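Local coordinates for protein 70 kDa peptidylprolyl isomerase, putative (Plasmodium falciparum, PDB 2FBN) that probably catalyses peptidyl-prolyl isomerisation as an FK506-binding protein and interacts with the C-terminal pentapeptide of Hsp90 through its tetratricopeptide repeat domain, at residues A[37-42]-A[84-89]; A[59-64]-A[88-93]; A[66-69]-A[73-76]; A[106-111]-A[129-134]. All blocks are in the same frame, centred on the assembly; numbering follows the deposited sequence.

Contact 1: A[37-42]-A[84-89]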
loop_
_atom_site.group_PDB
_atom_site.type_symbol
_atom_site.label_atom_id
_atom_site.label_comp_id
_atom_site.label_asym_id
_atom_site.label_seq_id
_atom_site.Cartn_x
_atom_site.Cartn_y
_atom_site.Cartn_z
ATOM N N SER A 37 -13.112 -8.780 14.213
ATOM C CA SER A 37 -13.264 -9.216 12.829
ATOM C C SER A 37 -11.899 -9.325 12.145
ATOM O O SER A 37 -11.645 -10.284 11.419
ATOM C CB SER A 37 -14.193 -8.288 12.044
ATOM O OG SER A 37 -15.495 -8.229 12.630
ATOM N N ALA A 38 -11.032 -8.341 12.375
ATOM C CA ALA A 38 -9.670 -8.385 11.809
ATOM C C ALA A 38 -8.921 -9.642 12.285
ATOM O O ALA A 38 -8.288 -10.339 11.490
ATOM C CB ALA A 38 -8.883 -7.119 12.164
ATOM N N PHE A 39 -9.025 -9.949 13.576
ATOM C CA PHE A 39 -8.375 -11.152 14.110
ATOM C C PHE A 39 -8.938 -12.407 13.413
ATOM O O PHE A 39 -8.185 -13.259 12.946
ATOM C CB PHE A 39 -8.552 -11.242 15.625
ATOM C CG PHE A 39 -7.941 -12.480 16.225
ATOM C CD1 PHE A 39 -6.596 -12.510 16.562
ATOM C CD2 PHE A 39 -8.714 -13.612 16.444
ATOM C CE1 PHE A 39 -6.020 -13.661 17.120
ATOM C CE2 PHE A 39 -8.147 -14.775 16.991
ATOM C CZ PHE A 39 -6.807 -14.796 17.319
ATOM N N ASP A 40 -10.263 -12.489 13.318
ATOM C CA ASP A 40 -10.933 -13.656 12.746
ATOM C C ASP A 40 -10.570 -13.851 11.278
ATOM O O ASP A 40 -10.302 -14.979 10.823
ATOM C CB ASP A 40 -12.445 -13.516 12.880
ATOM C CG ASP A 40 -12.934 -13.710 14.309
ATOM O OD1 ASP A 40 -12.176 -14.242 15.160
ATOM O OD2 ASP A 40 -14.093 -13.310 14.561
ATOM N N ILE A 41 -10.556 -12.746 10.533
ATOM C CA ILE A 41 -10.224 -12.791 9.113
ATOM C C ILE A 41 -8.740 -13.172 8.916
ATOM O O ILE A 41 -8.412 -13.948 8.006
ATOM C CB ILE A 41 -10.622 -11.470 8.404
ATOM C CG1 ILE A 41 -12.160 -11.341 8.431
ATOM C CG2 ILE A 41 -10.104 -11.439 6.958
ATOM C CD1 ILE A 41 -12.679 -9.942 8.215
ATOM N N LYS A 42 -7.869 -12.657 9.786
ATOM C CA LYS A 42 -6.459 -13.049 9.786
ATOM C C LYS A 42 -6.345 -14.577 9.942
ATOM O O LYS A 42 -5.597 -15.219 9.214
ATOM C CB LYS A 42 -5.672 -12.327 10.889
ATOM C CG LYS A 42 -4.181 -12.697 10.920
ATOM C CD LYS A 42 -3.575 -12.570 12.316
ATOM C CE LYS A 42 -4.344 -13.352 13.370
ATOM N NZ LYS A 42 -3.442 -13.990 14.367
ATOM N N LYS A 84 -1.984 -3.673 16.902
ATOM C CA LYS A 84 -0.557 -3.770 16.596
ATOM C C LYS A 84 -0.159 -5.211 16.275
ATOM O O LYS A 84 0.450 -5.478 15.242
ATOM C CB LYS A 84 0.290 -3.210 17.758
ATOM C CG LYS A 84 1.773 -3.205 17.434
ATOM C CD LYS A 84 2.644 -2.758 18.608
ATOM C CE LYS A 84 4.023 -3.401 18.512
ATOM N NZ LYS A 84 4.814 -3.184 19.761
ATOM N N ASN A 85 -0.538 -6.146 17.144
ATOM C CA ASN A 85 -0.277 -7.570 16.913
ATOM C C ASN A 85 -0.881 -8.102 15.602
ATOM O O ASN A 85 -0.221 -8.835 14.853
ATOM C CB ASN A 85 -0.783 -8.416 18.091
ATOM C CG ASN A 85 -0.070 -8.093 19.398
ATOM O OD1 ASN A 85 1.011 -7.489 19.415
ATOM N ND2 ASN A 85 -0.675 -8.502 20.506
ATOM N N ILE A 86 -2.130 -7.714 15.315
ATOM C CA ILE A 86 -2.784 -8.158 14.090
ATOM C C ILE A 86 -2.098 -7.533 12.869
ATOM O O ILE A 86 -1.912 -8.209 11.861
ATOM C CB ILE A 86 -4.308 -7.852 14.102
ATOM C CG1 ILE A 86 -4.997 -8.679 15.201
ATOM C CG2 ILE A 86 -4.961 -8.129 12.744
ATOM C CD1 ILE A 86 -6.324 -8.071 15.656
ATOM N N GLU A 87 -1.717 -6.259 12.972
ATOM C CA GLU A 87 -1.019 -5.587 11.863
ATOM C C GLU A 87 0.347 -6.209 11.584
ATOM O O GLU A 87 0.713 -6.424 10.418
ATOM C CB GLU A 87 -0.886 -4.096 12.120
ATOM C CG GLU A 87 -2.243 -3.393 12.026
ATOM C CD GLU A 87 -2.172 -1.876 11.969
ATOM O OE1 GLU A 87 -1.284 -1.275 12.611
ATOM O OE2 GLU A 87 -3.066 -1.299 11.311
ATOM N N ILE A 88 1.090 -6.513 12.645
ATOM C CA ILE A 88 2.378 -7.214 12.469
ATOM C C ILE A 88 2.200 -8.567 11.783
ATOM O O ILE A 88 2.904 -8.881 10.810
ATOM C CB ILE A 88 3.116 -7.368 13.823
ATOM C CG1 ILE A 88 3.623 -5.991 14.293
ATOM C CG2 ILE A 88 4.220 -8.431 13.703
ATOM C CD1 ILE A 88 4.109 -5.966 15.729
ATOM N N SER A 89 1.243 -9.364 12.257
ATOM C CA SER A 89 1.002 -10.696 11.691
ATOM C C SER A 89 0.555 -10.665 10.230
ATOM O O SER A 89 1.096 -11.388 9.384
ATOM C CB SER A 89 -0.031 -11.460 12.517
ATOM O OG SER A 89 0.493 -11.722 13.802
HETATM O O HOH W 1 -2.114 -11.668 15.478
#
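Ile86 reaches from helix 77-100 into the side of helix 31-50 and divides its two branches between neighbouring residues. With CG1 beside the backbone N (chi1 -65°), CG2 is directed at Ala38, lying 4.1 Å from its CB, while the longer branch extends to put CD1 3.9 Å from the CB of Phe39. The ring of Phe39 is not covered by the isoleucine; it meets Ile86 CG1 at its edge, near the ring plane. One turn further along, Lys42 leans across to Ser89. Its CG stands opposite the backbone N (chi1 -179°), and the chain then bends at its last two torsions, so that CD lies alongside the CB of Ser89, 3.7 Å away, and the ammonium group ends beside a water. Lys42 NZ donates to that water at 2.9 Å, and Ser89 OG bonds to the same water at 3.1 Å. The two helices run nearly in the same direction, 28° apart, with Phe68 covering Ala38 from the adjoining loop. The apolar grip of Ile86 thus gives way, one turn on, to a water-bridged lysine, consistent with the lysine-bearing groove by which related tetratricopeptide repeat domains receive the Hsp90 carboxylates.

Contact 2: A[59-64]-A[88-93]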
loop_
_atom_site.group_PDB
_atom_site.type_symbol
_atom_site.label_atom_id
_atom_site.label_comp_id
_atom_site.label_asym_id
_atom_site.label_seq_id
_atom_site.Cartn_x
_atom_site.Cartn_y
_atom_site.Cartn_z
ATOM N N VAL A 59 -5.839 -12.222 -0.042
ATOM C CA VAL A 59 -7.119 -11.511 0.057
ATOM C C VAL A 59 -7.548 -11.340 1.521
ATOM O O VAL A 59 -7.881 -10.220 1.951
ATOM C CB VAL A 59 -8.205 -12.213 -0.800
ATOM C CG1 VAL A 59 -9.564 -11.584 -0.559
ATOM C CG2 VAL A 59 -7.816 -12.168 -2.313
ATOM N N LYS A 60 -7.478 -12.421 2.299
ATOM C CA LYS A 60 -7.915 -12.385 3.710
ATOM C C LYS A 60 -7.053 -11.461 4.557
ATOM O O LYS A 60 -7.578 -10.644 5.329
ATOM C CB LYS A 60 -7.967 -13.781 4.335
ATOM C CG LYS A 60 -8.995 -14.704 3.672
ATOM C CD LYS A 60 -10.427 -14.256 3.956
ATOM C CE LYS A 60 -11.408 -15.262 3.373
ATOM N NZ LYS A 60 -12.807 -14.820 3.551
ATOM N N TYR A 61 -5.732 -11.574 4.412
ATOM C CA TYR A 61 -4.854 -10.677 5.173
ATOM C C TYR A 61 -5.140 -9.210 4.856
ATOM O O TYR A 61 -5.153 -8.378 5.750
ATOM C CB TYR A 61 -3.386 -10.987 4.945
ATOM C CG TYR A 61 -2.962 -12.354 5.439
ATOM C CD1 TYR A 61 -3.298 -12.801 6.728
ATOM C CD2 TYR A 61 -2.180 -13.175 4.631
ATOM C CE1 TYR A 61 -2.875 -14.070 7.182
ATOM C CE2 TYR A 61 -1.762 -14.430 5.058
ATOM C CZ TYR A 61 -2.105 -14.875 6.336
ATOM O OH TYR A 61 -1.677 -16.136 6.735
ATOM N N LYS A 62 -5.367 -8.911 3.582
ATOM C CA LYS A 62 -5.696 -7.533 3.191
ATOM C C LYS A 62 -7.036 -7.069 3.777
ATOM O O LYS A 62 -7.161 -5.944 4.270
ATOM C CB LYS A 62 -5.670 -7.392 1.680
ATOM C CG LYS A 62 -4.247 -7.377 1.152
ATOM C CD LYS A 62 -4.185 -7.050 -0.311
ATOM C CE LYS A 62 -2.776 -6.560 -0.616
ATOM N NZ LYS A 62 -2.655 -6.011 -1.989
ATOM N N GLU A 63 -8.047 -7.931 3.702
ATOM C CA GLU A 63 -9.333 -7.647 4.359
ATOM C C GLU A 63 -9.177 -7.361 5.865
ATOM O O GLU A 63 -9.784 -6.425 6.397
ATOM C CB GLU A 63 -10.286 -8.824 4.149
ATOM C CG GLU A 63 -10.823 -8.925 2.726
ATOM C CD GLU A 63 -11.727 -10.146 2.508
ATOM O OE1 GLU A 63 -11.857 -10.978 3.431
ATOM O OE2 GLU A 63 -12.303 -10.251 1.401
ATOM N N ALA A 64 -8.382 -8.179 6.560
ATOM C CA ALA A 64 -8.084 -7.946 7.976
ATOM C C ALA A 64 -7.552 -6.521 8.207
ATOM O O ALA A 64 -8.043 -5.780 9.072
ATOM C CB ALA A 64 -7.069 -8.991 8.508
ATOM N N ILE A 88 1.090 -6.513 12.645
ATOM C CA ILE A 88 2.378 -7.214 12.469
ATOM C C ILE A 88 2.200 -8.567 11.783
ATOM O O ILE A 88 2.904 -8.881 10.810
ATOM C CB ILE A 88 3.116 -7.368 13.823
ATOM C CG1 ILE A 88 3.623 -5.991 14.293
ATOM C CG2 ILE A 88 4.220 -8.431 13.703
ATOM C CD1 ILE A 88 4.109 -5.966 15.729
ATOM N N SER A 89 1.243 -9.364 12.257
ATOM C CA SER A 89 1.002 -10.696 11.691
ATOM C C SER A 89 0.555 -10.665 10.230
ATOM O O SER A 89 1.096 -11.388 9.384
ATOM C CB SER A 89 -0.031 -11.460 12.517
ATOM O OG SER A 89 0.493 -11.722 13.802
ATOM N N CYS A 90 -0.442 -9.838 9.945
ATOM C CA CYS A 90 -0.945 -9.708 8.587
ATOM C C CYS A 90 0.150 -9.235 7.634
ATOM O O CYS A 90 0.297 -9.774 6.538
ATOM C CB CYS A 90 -2.078 -8.691 8.558
ATOM S SG CYS A 90 -3.585 -9.397 9.244
ATOM N N ASN A 91 0.894 -8.201 8.023
ATOM C CA ASN A 91 1.939 -7.714 7.122
ATOM C C ASN A 91 3.101 -8.696 6.940
ATOM O O ASN A 91 3.634 -8.823 5.834
ATOM C CB ASN A 91 2.421 -6.338 7.530
ATOM C CG ASN A 91 1.425 -5.262 7.140
ATOM O OD1 ASN A 91 1.205 -4.997 5.940
ATOM N ND2 ASN A 91 0.827 -4.636 8.135
ATOM N N LEU A 92 3.492 -9.372 8.017
ATOM C CA LEU A 92 4.521 -10.404 7.907
ATOM C C LEU A 92 4.062 -11.522 6.973
ATOM O O LEU A 92 4.793 -11.936 6.055
ATOM C CB LEU A 92 4.859 -10.987 9.274
ATOM C CG LEU A 92 5.837 -10.254 10.173
ATOM C CD1 LEU A 92 5.810 -10.915 11.542
ATOM C CD2 LEU A 92 7.241 -10.323 9.566
ATOM N N ASN A 93 2.849 -12.024 7.213
ATOM C CA ASN A 93 2.299 -13.109 6.400
ATOM C C ASN A 93 2.151 -12.668 4.944
ATOM O O ASN A 93 2.437 -13.433 4.028
ATOM C CB ASN A 93 0.975 -13.640 6.965
ATOM C CG ASN A 93 1.125 -14.221 8.365
ATOM O OD1 ASN A 93 2.244 -14.497 8.816
ATOM N ND2 ASN A 93 0.009 -14.365 9.075
#
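Tyr61 of helix 54-66 lies across Asn93 of helix 77-100, and almost every atom of its side chain has a neighbour there. At the base, CB is 4.2 Å from the carbonyl oxygen of Cys90. With CG beside the backbone N (chi1 -64°), the ring is laid across the second helix, so that CD1 passes the sulfur of Cys90 at an oblique angle. CD2, CE2 and CZ then run beneath the CB of Asn93, with CZ approaching it to 3.4 Å. This is a CH-pi contact: Asn93 CB stands 3.7 Å from the centroid of the Tyr61 ring, 26° off the normal. The carboxamide continues outward past the rim, its plane well tilted from the ring, bringing its ND2 to 3.5 Å from Tyr61 CE1. At the tip, the hydroxyl finds its hydrogen bond on Asn46 OD1 of helix 31-50, which fixes the ring from a third helix. Obliquely beside the ring, nearer its base, Cys90 SG packs on Ala64 CB, 3.6 Å away. The segment axes come within 9.3 Å of each other at 148°. Two helices consecutive in the chain, packed antiparallel through small and aromatic side chains and backed by a third, are the building pattern of the tetratricopeptide repeat; asparagines at such positions line the peptide groove of Hsp90-binding relatives, a role Asn93 probably shares.

Contact 3: A[66-69]-A[73-76]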
loop_
_atom_site.group_PDB
_atom_site.type_symbol
_atom_site.label_atom_id
_atom_site.label_comp_id
_atom_site.label_asym_id
_atom_site.label_seq_id
_atom_site.Cartn_x
_atom_site.Cartn_y
_atom_site.Cartn_z
ATOM N N ASP A 66 -7.823 -3.933 6.278
ATOM C CA ASP A 66 -8.838 -2.931 5.901
ATOM C C ASP A 66 -9.696 -2.461 7.090
ATOM O O ASP A 66 -10.171 -1.320 7.106
ATOM C CB ASP A 66 -9.726 -3.483 4.791
ATOM C CG ASP A 66 -9.001 -3.599 3.447
ATOM O OD1 ASP A 66 -7.932 -2.992 3.272
ATOM O OD2 ASP A 66 -9.530 -4.297 2.561
ATOM N N PHE A 67 -9.860 -3.327 8.093
ATOM C CA PHE A 67 -10.575 -2.937 9.318
ATOM C C PHE A 67 -9.894 -1.816 10.080
ATOM O O PHE A 67 -10.532 -1.150 10.874
ATOM C CB PHE A 67 -10.815 -4.128 10.227
ATOM C CG PHE A 67 -11.999 -4.925 9.817
ATOM C CD1 PHE A 67 -13.286 -4.471 10.112
ATOM C CD2 PHE A 67 -11.841 -6.111 9.108
ATOM C CE1 PHE A 67 -14.412 -5.215 9.711
ATOM C CE2 PHE A 67 -12.950 -6.850 8.705
ATOM C CZ PHE A 67 -14.243 -6.395 9.013
ATOM N N PHE A 68 -8.605 -1.600 9.805
ATOM C CA PHE A 68 -7.831 -0.581 10.509
ATOM C C PHE A 68 -7.594 0.704 9.713
ATOM O O PHE A 68 -6.884 1.583 10.177
ATOM C CB PHE A 68 -6.506 -1.178 11.000
ATOM C CG PHE A 68 -6.705 -2.329 11.936
ATOM C CD1 PHE A 68 -7.566 -2.194 13.030
ATOM C CD2 PHE A 68 -6.038 -3.535 11.737
ATOM C CE1 PHE A 68 -7.779 -3.273 13.909
ATOM C CE2 PHE A 68 -6.237 -4.607 12.621
ATOM C CZ PHE A 68 -7.111 -4.468 13.696
ATOM N N ILE A 69 -8.200 0.820 8.530
ATOM C CA ILE A 69 -8.152 2.082 7.785
ATOM C C ILE A 69 -8.758 3.194 8.657
ATOM O O ILE A 69 -9.809 3.017 9.305
ATOM C CB ILE A 69 -8.897 1.961 6.419
ATOM C CG1 ILE A 69 -8.219 0.893 5.561
ATOM C CG2 ILE A 69 -8.934 3.313 5.668
ATOM C CD1 ILE A 69 -8.989 0.535 4.304
ATOM N N GLU A 73 -6.141 7.598 15.207
ATOM C CA GLU A 73 -6.458 8.401 16.380
ATOM C C GLU A 73 -7.110 7.596 17.505
ATOM O O GLU A 73 -7.637 8.165 18.472
ATOM C CB GLU A 73 -7.331 9.577 15.971
ATOM C CG GLU A 73 -6.839 10.223 14.689
ATOM C CD GLU A 73 -7.336 11.625 14.513
ATOM O OE1 GLU A 73 -8.558 11.847 14.665
ATOM O OE2 GLU A 73 -6.492 12.498 14.213
ATOM N N TRP A 74 -7.065 6.272 17.376
ATOM C CA TRP A 74 -7.433 5.388 18.468
ATOM C C TRP A 74 -6.534 5.678 19.670
ATOM O O TRP A 74 -5.351 6.001 19.509
ATOM C CB TRP A 74 -7.240 3.938 18.052
ATOM C CG TRP A 74 -8.360 3.342 17.230
ATOM C CD1 TRP A 74 -9.317 4.008 16.522
ATOM C CD2 TRP A 74 -8.602 1.943 17.019
ATOM N NE1 TRP A 74 -10.154 3.111 15.892
ATOM C CE2 TRP A 74 -9.736 1.837 16.179
ATOM C CE3 TRP A 74 -7.965 0.773 17.452
ATOM C CZ2 TRP A 74 -10.255 0.599 15.766
ATOM C CZ3 TRP A 74 -8.486 -0.463 17.048
ATOM C CH2 TRP A 74 -9.620 -0.534 16.209
ATOM N N ASP A 75 -7.099 5.549 20.862
ATOM C CA ASP A 75 -6.334 5.772 22.091
ATOM C C ASP A 75 -6.703 4.800 23.220
ATOM O O ASP A 75 -6.259 4.971 24.358
ATOM C CB ASP A 75 -6.449 7.232 22.554
ATOM C CG ASP A 75 -7.885 7.668 22.791
ATOM O OD1 ASP A 75 -8.776 6.805 22.979
ATOM O OD2 ASP A 75 -8.118 8.892 22.787
ATOM N N ASP A 76 -7.531 3.801 22.909
ATOM C CA ASP A 76 -7.801 2.712 23.853
ATOM C C ASP A 76 -6.618 1.749 23.814
ATOM O O ASP A 76 -6.447 1.005 22.841
ATOM C CB ASP A 76 -9.123 1.991 23.511
ATOM C CG ASP A 76 -9.432 0.815 24.454
ATOM O OD1 ASP A 76 -8.498 0.180 24.974
ATOM O OD2 ASP A 76 -10.629 0.511 24.667
#
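An aromatic contact within a single connection, Phe68 against Trp74, spans the long loop between helices 54-66 and 77-100 of this tetratricopeptide repeat domain. The pairing is made by side chains alone, since even the nearest CA atoms, those of Phe68 and Trp74, are 10.0 Å apart. A type I turn from Asp66 to Ile69, with Ile69 N bonded to Asp66 O at 3.2 Å, carries Phe68. Its CG lies beside the backbone N (chi1 -60°), which brings the ring end nearer the tryptophan than the direction of CB would suggest. That ring is buried among Ala38 of helix 31-50 and Ile86 and Glu87 of helix 77-100, so the tryptophan adds cover to a residue already held by two helices. Trp74 itself rests on Asp31 and Leu80. Two residues on, Asp76 N-caps helix 77-100, its OD1 receiving weak hydrogen bonds from Ile78 N and Leu79 N. Asp66 and Ile69 of the same turn pack against Pro105 and Phe137 of the second subunit. The two ring planes stand at 90°, but the approach is oblique. One corner of the indole does the touching: Trp74 CH2 lies at the edge of the Phe68 ring, 4.0 Å from CE1.

Contact 4: A[106-111]-A[129-134]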
loop_
_atom_site.group_PDB
_atom_site.type_symbol
_atom_site.label_atom_id
_atom_site.label_comp_id
_atom_site.label_asym_id
_atom_site.label_seq_id
_atom_site.Cartn_x
_atom_site.Cartn_y
_atom_site.Cartn_z
ATOM N N LYS A 106 5.623 -5.882 -3.681
ATOM C CA LYS A 106 4.585 -6.005 -2.647
ATOM C C LYS A 106 5.168 -6.588 -1.356
ATOM O O LYS A 106 4.824 -6.172 -0.274
ATOM C CB LYS A 106 3.419 -6.827 -3.194
ATOM C CG LYS A 106 2.744 -6.141 -4.375
ATOM C CD LYS A 106 1.435 -6.789 -4.758
ATOM C CE LYS A 106 0.785 -6.044 -5.917
ATOM N NZ LYS A 106 1.605 -6.145 -7.162
ATOM N N ALA A 107 6.077 -7.562 -1.467
ATOM C CA ALA A 107 6.746 -8.082 -0.273
ATOM C C ALA A 107 7.579 -6.997 0.416
ATOM O O ALA A 107 7.562 -6.874 1.633
ATOM C CB ALA A 107 7.629 -9.314 -0.626
ATOM N N ILE A 108 8.290 -6.185 -0.368
ATOM C CA ILE A 108 9.039 -5.076 0.206
ATOM C C ILE A 108 8.102 -4.170 1.001
ATOM O O ILE A 108 8.401 -3.801 2.137
ATOM C CB ILE A 108 9.767 -4.273 -0.898
ATOM C CG1 ILE A 108 10.894 -5.125 -1.478
ATOM C CG2 ILE A 108 10.257 -2.933 -0.340
ATOM C CD1 ILE A 108 11.550 -4.551 -2.745
ATOM N N ASP A 109 6.956 -3.844 0.397
ATOM C CA ASP A 109 5.984 -2.951 1.033
ATOM C C ASP A 109 5.535 -3.474 2.399
ATOM O O ASP A 109 5.588 -2.773 3.426
ATOM C CB ASP A 109 4.779 -2.774 0.118
ATOM C CG ASP A 109 3.719 -1.854 0.714
ATOM O OD1 ASP A 109 4.008 -0.657 0.909
ATOM O OD2 ASP A 109 2.609 -2.333 0.989
ATOM N N HIS A 110 5.120 -4.738 2.419
ATOM C CA HIS A 110 4.584 -5.309 3.647
ATOM C C HIS A 110 5.625 -5.592 4.734
ATOM O O HIS A 110 5.385 -5.315 5.923
ATOM C CB HIS A 110 3.667 -6.492 3.319
ATOM C CG HIS A 110 2.435 -6.055 2.589
ATOM N ND1 HIS A 110 1.350 -5.496 3.236
ATOM C CD2 HIS A 110 2.147 -6.013 1.270
ATOM C CE1 HIS A 110 0.440 -5.144 2.340
ATOM N NE2 HIS A 110 0.902 -5.443 1.139
ATOM N N ALA A 111 6.797 -6.105 4.345
ATOM C CA ALA A 111 7.864 -6.287 5.337
ATOM C C ALA A 111 8.249 -4.920 5.919
ATOM O O ALA A 111 8.473 -4.799 7.124
ATOM C CB ALA A 111 9.069 -6.956 4.719
ATOM N N GLY A 129 14.851 -8.441 3.272
ATOM C CA GLY A 129 16.101 -8.773 2.605
ATOM C C GLY A 129 15.911 -9.677 1.405
ATOM O O GLY A 129 16.453 -9.425 0.326
ATOM N N VAL A 130 15.126 -10.741 1.571
ATOM C CA VAL A 130 14.859 -11.659 0.454
ATOM C C VAL A 130 14.220 -10.922 -0.733
ATOM O O VAL A 130 14.661 -11.046 -1.858
ATOM C CB VAL A 130 13.958 -12.815 0.907
ATOM C CG1 VAL A 130 13.459 -13.629 -0.292
ATOM C CG2 VAL A 130 14.719 -13.698 1.905
ATOM N N ALA A 131 13.216 -10.100 -0.450
ATOM C CA ALA A 131 12.470 -9.433 -1.511
ATOM C C ALA A 131 13.348 -8.389 -2.225
ATOM O O ALA A 131 13.354 -8.304 -3.461
ATOM C CB ALA A 131 11.244 -8.794 -0.930
ATOM N N ASN A 132 14.092 -7.627 -1.435
ATOM C CA ASN A 132 15.094 -6.688 -1.979
ATOM C C ASN A 132 16.084 -7.413 -2.886
ATOM O O ASN A 132 16.382 -6.974 -4.004
ATOM C CB ASN A 132 15.827 -5.956 -0.857
ATOM C CG ASN A 132 15.086 -4.709 -0.370
ATOM O OD1 ASN A 132 14.328 -4.087 -1.128
ATOM N ND2 ASN A 132 15.310 -4.334 0.897
ATOM N N MET A 133 16.587 -8.540 -2.391
ATOM C CA MET A 133 17.610 -9.281 -3.126
ATOM C C MET A 133 17.101 -9.729 -4.494
ATOM O O MET A 133 17.747 -9.469 -5.522
ATOM C CB MET A 133 18.064 -10.494 -2.315
ATOM C CG MET A 133 18.931 -11.449 -3.098
ATOM S SD MET A 133 19.487 -12.782 -2.024
ATOM C CE MET A 133 17.950 -13.630 -1.665
ATOM N N TYR A 134 15.946 -10.393 -4.515
ATOM C CA TYR A 134 15.426 -10.932 -5.764
ATOM C C TYR A 134 14.958 -9.838 -6.717
ATOM O O TYR A 134 14.979 -10.046 -7.932
ATOM C CB TYR A 134 14.308 -11.931 -5.510
ATOM C CG TYR A 134 14.831 -13.263 -5.017
ATOM C CD1 TYR A 134 15.712 -14.021 -5.807
ATOM C CD2 TYR A 134 14.451 -13.762 -3.774
ATOM C CE1 TYR A 134 16.189 -15.260 -5.380
ATOM C CE2 TYR A 134 14.927 -15.008 -3.333
ATOM C CZ TYR A 134 15.795 -15.737 -4.140
ATOM O OH TYR A 134 16.266 -16.956 -3.704
#
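The flat carboxamide of Asn132 meets Ile108 at its oxygen end: OD1 lies 3.2 Å from Ile108 CD1 and 3.6 Å from CG1, a tight approach, with the two side chains crossing at about a right angle. The setting is the tetratricopeptide repeat superhelix, in which helices 104-117 and 122-135, successive in the chain, pack antiparallel at 151°. Two rings on the same segments lie away from the interface: Asp109 OD2 stands 3.5 Å above one face of the His110 imidazole, toward its rim, and Tyr134 carries Met133 CE over one face, 3.7 Å above the plane. Ile108 CG1 lies beside the backbone N (chi1 -69°) and the branch is extended beyond it (chi2 170°), which carries CD1 to Asn132. The amide is held at both ends by partners beyond this pair of helices: OD1 accepts a hydrogen bond from His70 NE2 of the second subunit, and ND2 bonds to Asn144 OD1 on helix 138-151. Its rotation is therefore fixed, and a buried polar group is satisfied although its neighbour across the helices is a hydrocarbon chain. Ile108 also packs on His70 of the second subunit, so this spot belongs to the dimer contact as well. The axes approach to 8.5 Å because the residue at the centre is small: Ala131 CB touches both Ile108 CG1 and Ala107 CB, 3.7 Å from each, in directions roughly at right angles.

How the contacts relate
Helix 77-100 supplies one side of contacts 1 and 2, whose centres are 7 Å apart and which share Ile88 and Ser89; helices 31-50 and 54-66, successive in the chain, pack against it there and against each other. Contact 3 lies in the loop leading into that same helix, between the segments of contacts 1 and 2 in sequence, and touches contact 1 through Phe67 and Phe68. Contact 4 follows later in the chain, its centre 21 Å from contact 1 and 15 Å from contact 2, linked to the latter by a probable Asn91-His110 hydrogen bond. The series illustrates how a repeat superhelix grows: each helix is packed by its neighbours in turn. Contacts 3 and 4 both reach the second subunit.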